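Local coordinates for crustacyanin (PDB 1I4U), which binds the carotenoid astaxanthin, as a lipocalin subunit of the complex that gives the lobster carapace its blue colour, at the interface of chains A and B. Sequence-based numbering; all coordinates share one arbitrary frame. Chains: chain A/B, Crustacyanin.

Contacts 1 and 2 are neighbouring patches of one two-fold symmetric interface in the C1 homodimer, with the centres of their C-alpha atoms about 16 Å apart. Contact 1 is largely polar: the 43-47 loop of chain A receives B:Asn125. Contact 2 is mainly apolar and packs strands 102-110 and 115-123 of chain A against loop residues of chain B. A:Tyr45 belongs to the loop of contact 1, and its copy B:Tyr45 lines contact 2. Asn125 lies just past strand 115-123, which carries Ile122, so this strand end and the 43-47 loop serve both patches in each subunit of the dimer.

Contact 1: the interface of chains A and B. Residues chain A 43-47, 72; chain B 125.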
ATOM      1  N   ASN A  43     -11.124   7.345  -5.540  1.00 12.24           N
ATOM      2  CA  ASN A  43     -10.305   6.361  -4.822  1.00 11.90           C
ATOM      3  C   ASN A  43     -10.652   5.009  -5.394  1.00 13.08           C
ATOM      4  O   ASN A  43     -11.759   4.538  -5.224  1.00 17.66           O
ATOM      5  CB  ASN A  43     -10.583   6.526  -3.324  1.00 14.01           C
ATOM      6  CG  ASN A  43      -9.702   5.610  -2.507  1.00 12.46           C
ATOM      7  OD1 ASN A  43      -9.414   4.478  -2.912  1.00 15.25           O
ATOM      8  ND2 ASN A  43      -9.237   6.136  -1.390  1.00 13.38           N
ATOM      9  N   PRO A  44      -9.741   4.381  -6.137  1.00 11.96           N
ATOM     10  CA  PRO A  44     -10.031   3.079  -6.783  1.00 12.49           C
ATOM     11  C   PRO A  44      -9.883   1.908  -5.828  1.00 11.53           C
ATOM     12  O   PRO A  44     -10.103   0.777  -6.217  1.00 14.24           O
ATOM     13  CB  PRO A  44      -8.928   3.053  -7.857  1.00 13.82           C
ATOM     14  CG  PRO A  44      -7.768   3.694  -7.157  1.00 14.01           C
ATOM     15  CD  PRO A  44      -8.387   4.856  -6.444  1.00 11.70           C
ATOM     16  N   TYR A  45      -9.529   2.175  -4.570  1.00 12.23           N
ATOM     17  CA  TYR A  45      -9.292   1.118  -3.580  1.00 12.68           C
ATOM     18  C   TYR A  45     -10.468   0.959  -2.637  1.00 13.53           C
ATOM     19  O   TYR A  45     -10.617  -0.089  -2.032  1.00 23.18           O
ATOM     20  CB  TYR A  45      -8.048   1.444  -2.761  1.00 13.26           C
ATOM     21  CG  TYR A  45      -6.829   1.706  -3.592  1.00 12.22           C
ATOM     22  CD1 TYR A  45      -6.210   0.683  -4.307  1.00 16.07           C
ATOM     23  CD2 TYR A  45      -6.264   2.962  -3.683  1.00 12.75           C
ATOM     24  CE1 TYR A  45      -5.081   0.941  -5.062  1.00 17.06           C
ATOM     25  CE2 TYR A  45      -5.143   3.225  -4.426  1.00 15.16           C
ATOM     26  CZ  TYR A  45      -4.544   2.204  -5.123  1.00 16.46           C
ATOM     27  OH  TYR A  45      -3.429   2.488  -5.873  1.00 19.73           O
ATOM     28  N   GLN A  46     -11.281   1.938  -2.417  1.00 10.83           N
ATOM     29  CA  GLN A  46     -12.400   1.913  -1.463  1.00 11.17           C
ATOM     30  C   GLN A  46     -13.475   1.035  -2.038  1.00 10.83           C
ATOM     31  O   GLN A  46     -14.123   1.359  -3.031  1.00 12.59           O
ATOM     32  CB  GLN A  46     -12.859   3.340  -1.242  1.00 13.87           C
ATOM     33  CG  GLN A  46     -14.168   3.583  -0.575  1.00 14.49           C
ATOM     34  CD  GLN A  46     -14.232   3.138   0.854  1.00 15.67           C
ATOM     35  OE1 GLN A  46     -14.379   3.895   1.819  1.00 16.91           O
ATOM     36  NE2 GLN A  46     -14.095   1.849   1.034  1.00 13.76           N
ATOM     37  N   LEU A  47     -13.689  -0.101  -1.405  1.00 11.63           N
ATOM     38  CA  LEU A  47     -14.699  -1.061  -1.851  1.00 11.09           C
ATOM     39  C   LEU A  47     -16.108  -0.790  -1.383  1.00 11.00           C
ATOM     40  O   LEU A  47     -17.056  -1.353  -1.873  1.00 13.05           O
ATOM     41  CB  LEU A  47     -14.302  -2.493  -1.401  1.00 14.41           C
ATOM     42  CG  LEU A  47     -12.936  -2.998  -1.862  1.00 18.26           C
ATOM     43  CD1 LEU A  47     -12.703  -4.411  -1.332  1.00 20.60           C
ATOM     44  CD2 LEU A  47     -12.833  -2.874  -3.378  1.00 26.15           C
ATOM     45  N   TYR A  72     -20.114  -1.772  -4.187  1.00 14.46           N
ATOM     46  CA  TYR A  72     -20.469  -1.352  -5.542  1.00 14.28           C
ATOM     47  C   TYR A  72     -21.451  -2.291  -6.235  1.00 15.62           C
ATOM     48  O   TYR A  72     -22.152  -1.878  -7.166  1.00 21.97           O
ATOM     49  CB  TYR A  72     -19.184  -1.138  -6.366  1.00 14.80           C
ATOM     50  CG  TYR A  72     -18.513   0.173  -6.006  1.00 13.97           C
ATOM     51  CD1 TYR A  72     -17.560   0.253  -4.971  1.00 12.99           C
ATOM     52  CD2 TYR A  72     -18.837   1.367  -6.653  1.00 14.80           C
ATOM     53  CE1 TYR A  72     -16.975   1.453  -4.651  1.00 13.45           C
ATOM     54  CE2 TYR A  72     -18.265   2.564  -6.330  1.00 14.88           C
ATOM     55  CZ  TYR A  72     -17.324   2.600  -5.330  1.00 13.06           C
ATOM     56  OH  TYR A  72     -16.750   3.805  -4.989  1.00 15.66           O
TER
ATOM     57  N   ASN B 125     -11.876  -1.220  -7.020  1.00  9.49           N
ATOM     58  CA  ASN B 125     -13.318  -1.236  -6.860  1.00 10.34           C
ATOM     59  C   ASN B 125     -14.086  -1.279  -8.176  1.00 11.80           C
ATOM     60  O   ASN B 125     -15.286  -1.493  -8.144  1.00 15.14           O
ATOM     61  CB  ASN B 125     -13.763  -0.084  -5.973  1.00 10.98           C
ATOM     62  CG  ASN B 125     -13.418   1.286  -6.501  1.00 11.10           C
ATOM     63  OD1 ASN B 125     -13.093   1.425  -7.697  1.00 13.28           O
ATOM     64  ND2 ASN B 125     -13.459   2.261  -5.635  1.00 12.61           N
TER
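The side-chain amide nitrogen ND2 of B:Asn125 is gripped by two backbone carbonyls of the 43-47 loop, which follows strand 33-41 in this lipocalin. One bond runs to A:Gln46 O at 2.8 Å and is nearly straight, 167° at the hydrogen, with the acceptor lying in the plane of the asparagine amide. The other reaches A:Asn43 O at 2.9 Å and is more bent; here the acceptor is tilted from the amide plane, although the nitrogen sits in the carbonyl plane of A:Asn43. A third bond comes from the backbone: B:Asn125 N donates to A:Pro44 O at 2.8 Å. With CG placed between its own backbone N and carbonyl carbon (chi1 60°), the side chain folds back beside the main chain, and both nitrogens of B:Asn125 face the same loop. The two ND2 bonds, one of them in the amide plane, should hold the rotation of the amide.

The CD1-CE1 side of the A:Tyr72 ring passes alongside CB and ND2 of B:Asn125, the ring plane turned 55° from the amide; CE1 is 3.8 Å from B:Asn125 CB. Methyl CD2 of A:Leu47 packs 3.9 Å from B:Asn125 CA, adding an apolar contact near the backbone. The receiving loop is braced from within by A:Asn43, whose carbonyl OD1 accepts the backbone N of A:Tyr45 at 2.8 Å and, weakly, that of A:Gln46. This second-shell turn probably helps hold the three acceptor carbonyls toward the partner.

Contact 2: the interface of chains A and B. Residues chain A 102, 104, 121-122; chain B 45, 100-101.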
ATOM      1  N   ALA A 102      -1.477  -1.342   2.641  1.00 10.98           N
ATOM      2  CA  ALA A 102      -1.486  -0.393   3.733  1.00 10.41           C
ATOM      3  C   ALA A 102      -0.900   0.912   3.212  1.00  9.80           C
ATOM      4  O   ALA A 102      -0.033   0.899   2.340  1.00 11.87           O
ATOM      5  CB  ALA A 102      -0.713  -0.820   4.991  1.00 11.93           C
ATOM      6  N   PRO A 104       0.041   5.364   4.144  1.00 12.81           N
ATOM      7  CA  PRO A 104       0.073   6.410   5.173  1.00 13.87           C
ATOM      8  C   PRO A 104      -1.282   7.106   5.251  1.00 13.17           C
ATOM      9  O   PRO A 104      -1.979   7.259   4.252  1.00 13.80           O
ATOM     10  CB  PRO A 104       1.050   7.419   4.611  1.00 17.03           C
ATOM     11  CG  PRO A 104       1.109   7.153   3.155  1.00 18.01           C
ATOM     12  CD  PRO A 104       0.883   5.657   2.997  1.00 14.24           C
ATOM     13  N   CYS A 121      -0.876  10.061   0.520  1.00 11.33           N
ATOM     14  CA  CYS A 121      -0.198  10.373  -0.752  1.00 11.56           C
ATOM     15  C   CYS A 121       0.898   9.349  -0.996  1.00 11.26           C
ATOM     16  O   CYS A 121       1.518   8.866  -0.045  1.00 14.72           O
ATOM     17  CB  CYS A 121       0.382  11.791  -0.711  1.00 13.31           C
ATOM     18  SG  CYS A 121       0.947  12.438  -2.286  1.00 14.19           S
ATOM     19  N   ILE A 122       1.091   9.018  -2.258  1.00 13.10           N
ATOM     20  CA  ILE A 122       2.159   8.129  -2.704  1.00 15.29           C
ATOM     21  C   ILE A 122       2.897   8.760  -3.852  1.00 14.45           C
ATOM     22  O   ILE A 122       2.225   9.185  -4.804  1.00 14.35           O
ATOM     23  CB  ILE A 122       1.601   6.749  -3.067  1.00 18.09           C
ATOM     24  CG1 ILE A 122       2.607   5.698  -3.509  1.00 22.31           C
ATOM     25  CG2 ILE A 122       0.533   6.805  -4.136  1.00 19.58           C
ATOM     26  CD1 ILE A 122       3.637   5.302  -2.461  1.00 33.53           C
TER
ATOM     27  N   TYR B  45       6.173   2.021  -8.505  1.00 12.16           N
ATOM     28  CA  TYR B  45       6.577   2.277  -7.122  1.00 12.67           C
ATOM     29  C   TYR B  45       8.064   2.118  -6.851  1.00 14.03           C
ATOM     30  O   TYR B  45       8.625   2.730  -5.934  1.00 22.53           O
ATOM     31  CB  TYR B  45       5.821   1.367  -6.135  1.00 13.86           C
ATOM     32  CG  TYR B  45       4.321   1.432  -6.300  1.00 13.93           C
ATOM     33  CD1 TYR B  45       3.601   2.551  -5.901  1.00 16.93           C
ATOM     34  CD2 TYR B  45       3.629   0.398  -6.837  1.00 12.98           C
ATOM     35  CE1 TYR B  45       2.238   2.618  -6.042  1.00 16.49           C
ATOM     36  CE2 TYR B  45       2.273   0.443  -7.002  1.00 14.39           C
ATOM     37  CZ  TYR B  45       1.566   1.555  -6.604  1.00 15.68           C
ATOM     38  OH  TYR B  45       0.209   1.609  -6.762  1.00 19.56           O
ATOM     39  N   SER B 100       6.632   5.169   1.789  1.00 18.57           N
ATOM     40  CA  SER B 100       5.849   4.489   0.768  1.00 16.07           C
ATOM     41  C   SER B 100       4.670   3.805   1.398  1.00 14.19           C
ATOM     42  O   SER B 100       4.382   3.814   2.625  1.00 18.22           O
ATOM     43  CB  SER B 100       6.751   3.503   0.021  1.00 21.02           C
ATOM     44  OG  SER B 100       6.185   2.859  -1.095  1.00 26.29           O
ATOM     45  N   PHE B 101       3.902   3.122   0.630  1.00 16.29           N
ATOM     46  CA  PHE B 101       2.817   2.209   0.945  1.00 13.52           C
ATOM     47  C   PHE B 101       3.478   0.857   1.336  1.00 12.47           C
ATOM     48  O   PHE B 101       4.654   0.579   1.055  1.00 14.78           O
ATOM     49  CB  PHE B 101       1.860   2.000  -0.244  1.00 17.47           C
ATOM     50  CG  PHE B 101       0.792   3.046  -0.552  1.00 17.98           C
ATOM     51  CD1 PHE B 101       0.906   4.350  -0.058  1.00 24.41           C
ATOM     52  CD2 PHE B 101      -0.339   2.758  -1.321  1.00 24.20           C
ATOM     53  CE1 PHE B 101      -0.069   5.328  -0.336  1.00 23.05           C
ATOM     54  CE2 PHE B 101      -1.270   3.738  -1.638  1.00 21.97           C
ATOM     55  CZ  PHE B 101      -1.130   5.024  -1.152  1.00 23.47           C
TER
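B:Phe101 turns its CG away from the carbonyl carbon, beside the backbone N (chi1 -80°), while A:Ile122 extends CG1 opposite its backbone N (chi1 -178°), and this brings the branched side chain of A:Ile122 over one face of the B:Phe101 ring. The isoleucine stands on strand 115-123 of the lipocalin beta-barrel and crosses the phenyl group obliquely. Its CB lies over the face of the ring, 3.9 Å from the centroid in a CH-pi contact, with B:Phe101 CE1 at 3.5 Å. Both branches add to this: methyl CG2 reaches toward CZ at 3.9 Å, and the terminal methyl CD1 lies 3.8 Å from CD1 of the ring.

On the neighbouring strand 102-110, the side chain of A:Pro104 crosses that of B:Phe101 at about a right angle, with proline CD 3.3 Å from B:Phe101 CD1. With isoleucine over one face and proline CD beside CD1 and CE1, outside the rim and displaced toward the other face, rotation of the ring is probably restricted. Close to its stem, the backbone carbonyl O of A:Ala102 packs 3.4 Å from B:Phe101 CB.

A:Ile122 also has neighbours away from the phenylalanine. Its CG1 lies 4.0 Å from B:Tyr45 CE1, the two side chains crossing at about a right angle. Beyond it, methyl CD1 nears the hydroxyl OG of B:Ser100. B:Tyr45, B:Ser100 and B:Phe101 all pack on A:Ile122, which buries 69 Å² against chain B. A:Cys121, next to it, is disulfide-bonded to A:Cys12 and ties the strand to the N-terminal segment.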